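Local coordinates for protease (Helicobacter pylori, PDB 5EUF), which probably cleaves the cytoplasmic domain of the human junctional adhesion molecule A as a virulence factor of the zinc-dependent M16 peptidase family, compromising the gastric epithelial barrier, at residues L17-V22 / K204-T209; V33-K38 / A192-V197. One frame throughout, in Å; residues are numbered along the deposited sequence.

Contact 1: residues L17-V22 / K204-T209; sequences LQVVSV and KVFELT
Val19 sets CG1 anti to its backbone N (chi1 -165°) and CG2 beside it, spreading both methyls before helix 202-213. Thr209 answers with CG2 anti to its own N, because its chi1 of -66° lays OG1 beside that nitrogen. The two side chains meet tip to tip, Val19 CG2 lying 3.5 Å from Thr209 CG2. Phe206 has CG anti to its carbonyl carbon, a torsion that swings the ring in beside the strand; its CD1 edge meets Val19 CG1 in the ring plane at 3.8 Å, and CE1 comes to 3.5 Å from Val19 O. Further along, Val205 CG2 is 3.9 Å from Ser21 OG, a hydroxyl hydrogen-bonded to Ser202 OG at the start of the helix. As the strand's side chains alternate, Leu17, Val19 and Ser21 face the helix, while Val20 and Val22 turn to helix 365-376. Helix 202-213, which follows strand 192-198, thus packs on one face of the mixed sheet beside helix 102-113, whose Leu106 also touches Thr209. Threonine suits its buried place because OG1 bonds back to Val205 O at 3.0 Å, from above the carbonyl plane. With its hydroxyl spent inside the helix, Thr209 offers the strand a methyl, and apolar packing alone joins the two segments.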
loop_
_atom_site.group_PDB
_atom_site.type_symbol
_atom_site.label_atom_id
_atom_site.label_comp_id
_atom_site.label_asym_id
_atom_site.label_seq_id
_atom_site.Cartn_x
_atom_site.Cartn_y
_atom_site.Cartn_z
ATOM N N LEU B 17 -13.380 20.566 22.245
ATOM C CA LEU B 17 -13.793 19.279 22.790
ATOM C C LEU B 17 -15.311 19.194 22.893
ATOM O O LEU B 17 -15.954 20.075 23.466
ATOM C CB LEU B 17 -13.169 19.042 24.166
ATOM C CG LEU B 17 -13.528 17.689 24.792
ATOM C CD1 LEU B 17 -12.473 16.650 24.459
ATOM C CD2 LEU B 17 -13.729 17.796 26.291
ATOM N N GLN B 18 -15.878 18.130 22.337
ATOM C CA GLN B 18 -17.316 17.914 22.400
ATOM C C GLN B 18 -17.678 17.064 23.613
ATOM O O GLN B 18 -17.034 16.053 23.890
ATOM C CB GLN B 18 -17.817 17.250 21.116
ATOM C CG GLN B 18 -19.325 17.048 21.073
ATOM C CD GLN B 18 -19.803 16.531 19.732
ATOM O OE1 GLN B 18 -19.002 16.137 18.884
ATOM N NE2 GLN B 18 -21.116 16.536 19.532
ATOM N N VAL B 19 -18.709 17.485 24.340
ATOM C CA VAL B 19 -19.164 16.748 25.510
ATOM C C VAL B 19 -20.609 16.309 25.328
ATOM O O VAL B 19 -21.501 17.141 25.162
ATOM C CB VAL B 19 -19.048 17.587 26.799
ATOM C CG1 VAL B 19 -19.164 16.693 28.025
ATOM C CG2 VAL B 19 -17.735 18.345 26.820
ATOM N N VAL B 20 -20.837 15.000 25.357
ATOM C CA VAL B 20 -22.172 14.456 25.152
ATOM C C VAL B 20 -22.658 13.682 26.373
ATOM O O VAL B 20 -22.030 12.710 26.800
ATOM C CB VAL B 20 -22.226 13.531 23.922
ATOM C CG1 VAL B 20 -23.638 13.005 23.720
ATOM C CG2 VAL B 20 -21.738 14.269 22.678
ATOM N N SER B 21 -23.782 14.127 26.926
ATOM C CA SER B 21 -24.396 13.480 28.076
ATOM C C SER B 21 -25.672 12.753 27.664
ATOM O O SER B 21 -26.570 13.349 27.071
ATOM C CB SER B 21 -24.700 14.512 29.167
ATOM O OG SER B 21 -25.494 13.952 30.198
ATOM N N VAL B 22 -25.746 11.462 27.971
ATOM C CA VAL B 22 -26.930 10.672 27.650
ATOM C C VAL B 22 -27.521 10.059 28.920
ATOM O O VAL B 22 -27.212 8.920 29.268
ATOM C CB VAL B 22 -26.614 9.549 26.637
ATOM C CG1 VAL B 22 -27.901 8.955 26.081
ATOM C CG2 VAL B 22 -25.747 10.077 25.508
ATOM N N LYS B 204 -24.323 18.187 35.616
ATOM C CA LYS B 204 -23.223 17.722 36.453
ATOM C C LYS B 204 -22.104 17.175 35.575
ATOM O O LYS B 204 -20.925 17.394 35.853
ATOM C CB LYS B 204 -23.694 16.655 37.442
ATOM C CG LYS B 204 -22.582 16.131 38.344
ATOM C CD LYS B 204 -23.090 15.070 39.311
ATOM C CE LYS B 204 -21.954 14.498 40.150
ATOM N NZ LYS B 204 -21.258 15.553 40.940
ATOM N N VAL B 205 -22.483 16.463 34.518
ATOM C CA VAL B 205 -21.524 15.950 33.546
ATOM C C VAL B 205 -20.754 17.098 32.905
ATOM O O VAL B 205 -19.526 17.063 32.812
ATOM C CB VAL B 205 -22.213 15.119 32.437
ATOM C CG1 VAL B 205 -21.243 14.827 31.302
ATOM C CG2 VAL B 205 -22.772 13.826 33.002
ATOM N N PHE B 206 -21.486 18.122 32.478
ATOM C CA PHE B 206 -20.883 19.258 31.792
ATOM C C PHE B 206 -19.908 20.022 32.681
ATOM O O PHE B 206 -18.767 20.260 32.286
ATOM C CB PHE B 206 -21.970 20.201 31.273
ATOM C CG PHE B 206 -22.752 19.641 30.120
ATOM C CD1 PHE B 206 -22.173 18.728 29.254
ATOM C CD2 PHE B 206 -24.065 20.021 29.904
ATOM C CE1 PHE B 206 -22.887 18.207 28.193
ATOM C CE2 PHE B 206 -24.785 19.503 28.844
ATOM C CZ PHE B 206 -24.195 18.594 27.988
ATOM N N GLU B 207 -20.346 20.394 33.882
ATOM C CA GLU B 207 -19.506 21.183 34.780
ATOM C C GLU B 207 -18.286 20.393 35.253
ATOM O O GLU B 207 -17.238 20.974 35.536
ATOM C CB GLU B 207 -20.310 21.682 35.988
ATOM C CG GLU B 207 -20.680 20.613 37.005
ATOM C CD GLU B 207 -21.241 21.198 38.291
ATOM O OE1 GLU B 207 -21.389 22.437 38.369
ATOM O OE2 GLU B 207 -21.531 20.418 39.222
ATOM N N LEU B 208 -18.418 19.072 35.328
ATOM C CA LEU B 208 -17.302 18.230 35.743
ATOM C C LEU B 208 -16.323 18.019 34.594
ATOM O O LEU B 208 -15.115 17.927 34.805
ATOM C CB LEU B 208 -17.803 16.885 36.273
ATOM C CG LEU B 208 -17.758 16.721 37.796
ATOM C CD1 LEU B 208 -18.514 17.845 38.486
ATOM C CD2 LEU B 208 -18.307 15.367 38.212
ATOM N N THR B 209 -16.849 17.943 33.376
ATOM C CA THR B 209 -15.997 17.839 32.201
ATOM C C THR B 209 -15.301 19.174 31.949
ATOM O O THR B 209 -14.110 19.214 31.640
ATOM C CB THR B 209 -16.794 17.418 30.958
ATOM O OG1 THR B 209 -17.280 16.083 31.141
ATOM C CG2 THR B 209 -15.912 17.456 29.726
#

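Contact 2: residues V33-K38 / A192-V197; sequences VDVLYK and AIVLVV
Leu36 and Ile193 stand side by side on one face of the sheet, each with its gamma branch (CG and CG1) anti to the carbonyl carbon, and their CB atoms are 4.1 Å apart. Lys38 crosses Ile193 obliquely at the end of the strand: its chain, extended beyond CG, lays the aliphatic CE 3.9 Å from Ile193 CD1. On the same face Asp34 and Leu195 are set against each other base to base, CB to CB at 3.7 Å. Their chains then part, since Asp34 places CG beside its own N (chi1 -78°) whereas Leu195 carries CG anti to its N (chi1 171°). An aspartate can be buried here because OD2 forms a salt bridge with Arg92 NE; Glu32 close to OD1 adds a like charge that might raise the pKa of either acid, an effect the arginine would counter for Asp34. Helix 365-376 packs over this face, Ala369 and Ala373 meeting Asp34 and Leu36.

The two strands are antiparallel neighbours in the mixed sheet of the M16 peptidase half that carries the zinc ligands, 192-198 being inserted between 18-23 and 30-37. Asp34 with Leu195 and Leu36 with Ile193 are the hydrogen-bonded pairs. The Leu36 N to Ile193 O bond is nearly straight, 174° at the hydrogen, and lies in the carbonyl plane, while Leu195 N sits above the plane of Asp34 O.

Beta-branched valines suit the opposite face, where Val33 with Val196 and Val35 with Val194 are non-hydrogen-bonded pairs whose methyls meet loosely below helix 102-113. At its end the small Ala192 turns CB to the Tyr37 ring, 3.6 Å from CE1. That ring also stacks with Tyr187, and the Tyr37 side chain is about 9 Å from that of Glu56, the probable catalytic proton acceptor.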
loop_
_atom_site.group_PDB
_atom_site.type_symbol
_atom_site.label_atom_id
_atom_site.label_comp_id
_atom_site.label_asym_id
_atom_site.label_seq_id
_atom_site.Cartn_x
_atom_site.Cartn_y
_atom_site.Cartn_z
ATOM N N VAL B 33 -18.116 6.232 31.307
ATOM C CA VAL B 33 -17.408 7.443 30.913
ATOM C C VAL B 33 -16.550 7.192 29.679
ATOM O O VAL B 33 -15.536 6.503 29.756
ATOM C CB VAL B 33 -16.514 7.967 32.052
ATOM C CG1 VAL B 33 -15.901 9.299 31.670
ATOM C CG2 VAL B 33 -17.317 8.097 33.333
ATOM N N ASP B 34 -16.953 7.759 28.547
ATOM C CA ASP B 34 -16.251 7.537 27.286
ATOM C C ASP B 34 -15.392 8.717 26.851
ATOM O O ASP B 34 -15.788 9.876 26.980
ATOM C CB ASP B 34 -17.248 7.215 26.170
ATOM C CG ASP B 34 -17.750 5.795 26.229
ATOM O OD1 ASP B 34 -18.612 5.507 27.084
ATOM O OD2 ASP B 34 -17.287 4.969 25.416
ATOM N N VAL B 35 -14.210 8.403 26.331
ATOM C CA VAL B 35 -13.390 9.377 25.626
ATOM C C VAL B 35 -13.106 8.860 24.224
ATOM O O VAL B 35 -12.411 7.861 24.053
ATOM C CB VAL B 35 -12.065 9.656 26.349
ATOM C CG1 VAL B 35 -11.160 10.508 25.474
ATOM C CG2 VAL B 35 -12.324 10.343 27.676
ATOM N N LEU B 36 -13.659 9.536 23.225
ATOM C CA LEU B 36 -13.489 9.120 21.842
ATOM C C LEU B 36 -12.492 10.012 21.112
ATOM O O LEU B 36 -12.599 11.237 21.150
ATOM C CB LEU B 36 -14.825 9.146 21.105
ATOM C CG LEU B 36 -16.044 8.590 21.834
ATOM C CD1 LEU B 36 -17.283 8.782 20.976
ATOM C CD2 LEU B 36 -15.840 7.127 22.173
ATOM N N TYR B 37 -11.523 9.395 20.447
ATOM C CA TYR B 37 -10.616 10.133 19.584
ATOM C C TYR B 37 -10.908 9.796 18.129
ATOM O O TYR B 37 -10.974 8.623 17.758
ATOM C CB TYR B 37 -9.161 9.818 19.923
ATOM C CG TYR B 37 -8.701 10.374 21.253
ATOM C CD1 TYR B 37 -8.283 11.696 21.368
ATOM C CD2 TYR B 37 -8.670 9.575 22.389
ATOM C CE1 TYR B 37 -7.854 12.206 22.579
ATOM C CE2 TYR B 37 -8.242 10.074 23.603
ATOM C CZ TYR B 37 -7.839 11.390 23.694
ATOM O OH TYR B 37 -7.417 11.891 24.904
ATOM N N LYS B 38 -11.089 10.823 17.304
ATOM C CA LYS B 38 -11.360 10.618 15.884
ATOM C C LYS B 38 -10.095 10.195 15.146
ATOM O O LYS B 38 -9.668 10.858 14.200
ATOM C CB LYS B 38 -11.933 11.890 15.259
ATOM C CG LYS B 38 -13.206 12.390 15.920
ATOM C CD LYS B 38 -13.676 13.689 15.288
ATOM C CE LYS B 38 -14.992 14.157 15.884
ATOM N NZ LYS B 38 -15.409 15.469 15.318
ATOM N N ALA B 192 -11.245 15.274 20.019
ATOM C CA ALA B 192 -11.725 14.314 21.011
ATOM C C ALA B 192 -13.165 14.576 21.445
ATOM O O ALA B 192 -13.654 15.704 21.378
ATOM C CB ALA B 192 -10.809 14.315 22.224
ATOM N N ILE B 193 -13.833 13.515 21.890
ATOM C CA ILE B 193 -15.206 13.595 22.381
ATOM C C ILE B 193 -15.346 12.886 23.722
ATOM O O ILE B 193 -14.977 11.721 23.853
ATOM C CB ILE B 193 -16.209 12.962 21.395
ATOM C CG1 ILE B 193 -16.180 13.684 20.047
ATOM C CG2 ILE B 193 -17.616 12.976 21.982
ATOM C CD1 ILE B 193 -17.055 13.033 18.992
ATOM N N VAL B 194 -15.878 13.591 24.716
ATOM C CA VAL B 194 -16.144 12.990 26.017
ATOM C C VAL B 194 -17.626 12.649 26.131
ATOM O O VAL B 194 -18.482 13.536 26.146
ATOM C CB VAL B 194 -15.731 13.918 27.176
ATOM C CG1 VAL B 194 -16.101 13.298 28.515
ATOM C CG2 VAL B 194 -14.237 14.211 27.115
ATOM N N LEU B 195 -17.916 11.354 26.206
ATOM C CA LEU B 195 -19.286 10.861 26.226
ATOM C C LEU B 195 -19.607 10.196 27.558
ATOM O O LEU B 195 -18.874 9.319 28.011
ATOM C CB LEU B 195 -19.505 9.875 25.075
ATOM C CG LEU B 195 -20.804 9.070 25.028
ATOM C CD1 LEU B 195 -21.991 9.966 24.727
ATOM C CD2 LEU B 195 -20.698 7.953 24.000
ATOM N N VAL B 196 -20.699 10.621 28.187
ATOM C CA VAL B 196 -21.124 10.036 29.457
ATOM C C VAL B 196 -22.560 9.524 29.373
ATOM O O VAL B 196 -23.492 10.286 29.111
ATOM C CB VAL B 196 -21.011 11.048 30.616
ATOM C CG1 VAL B 196 -21.537 10.435 31.905
ATOM C CG2 VAL B 196 -19.566 11.511 30.786
ATOM N N VAL B 197 -22.726 8.223 29.594
ATOM C CA VAL B 197 -24.030 7.578 29.487
ATOM C C VAL B 197 -24.371 6.834 30.778
ATOM O O VAL B 197 -23.518 6.158 31.355
ATOM C CB VAL B 197 -24.072 6.585 28.297
ATOM C CG1 VAL B 197 -25.441 5.935 28.180
ATOM C CG2 VAL B 197 -23.701 7.286 26.998
#

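From the N terminus the chain runs through 17-22 and directly on to strand 30-37, which holds 33-38. It then goes through the helices bearing the zinc ligands His53 and Glu133 before returning at 192-197, where contact 2 closes a loop of 153 residues. The next element, helix 202-213, closes contact 1 through 204-209, so contact 2 is nested inside the loop of contact 1. The inserted strand 192-198 joins them: it runs parallel to 18-23, with probable hydrogen bonds from Val22 N to Val196 O and from Val196 N to Val20 O. Contact 2 thus ties strands within the sheet, and contact 1 fastens a helix to one face of it.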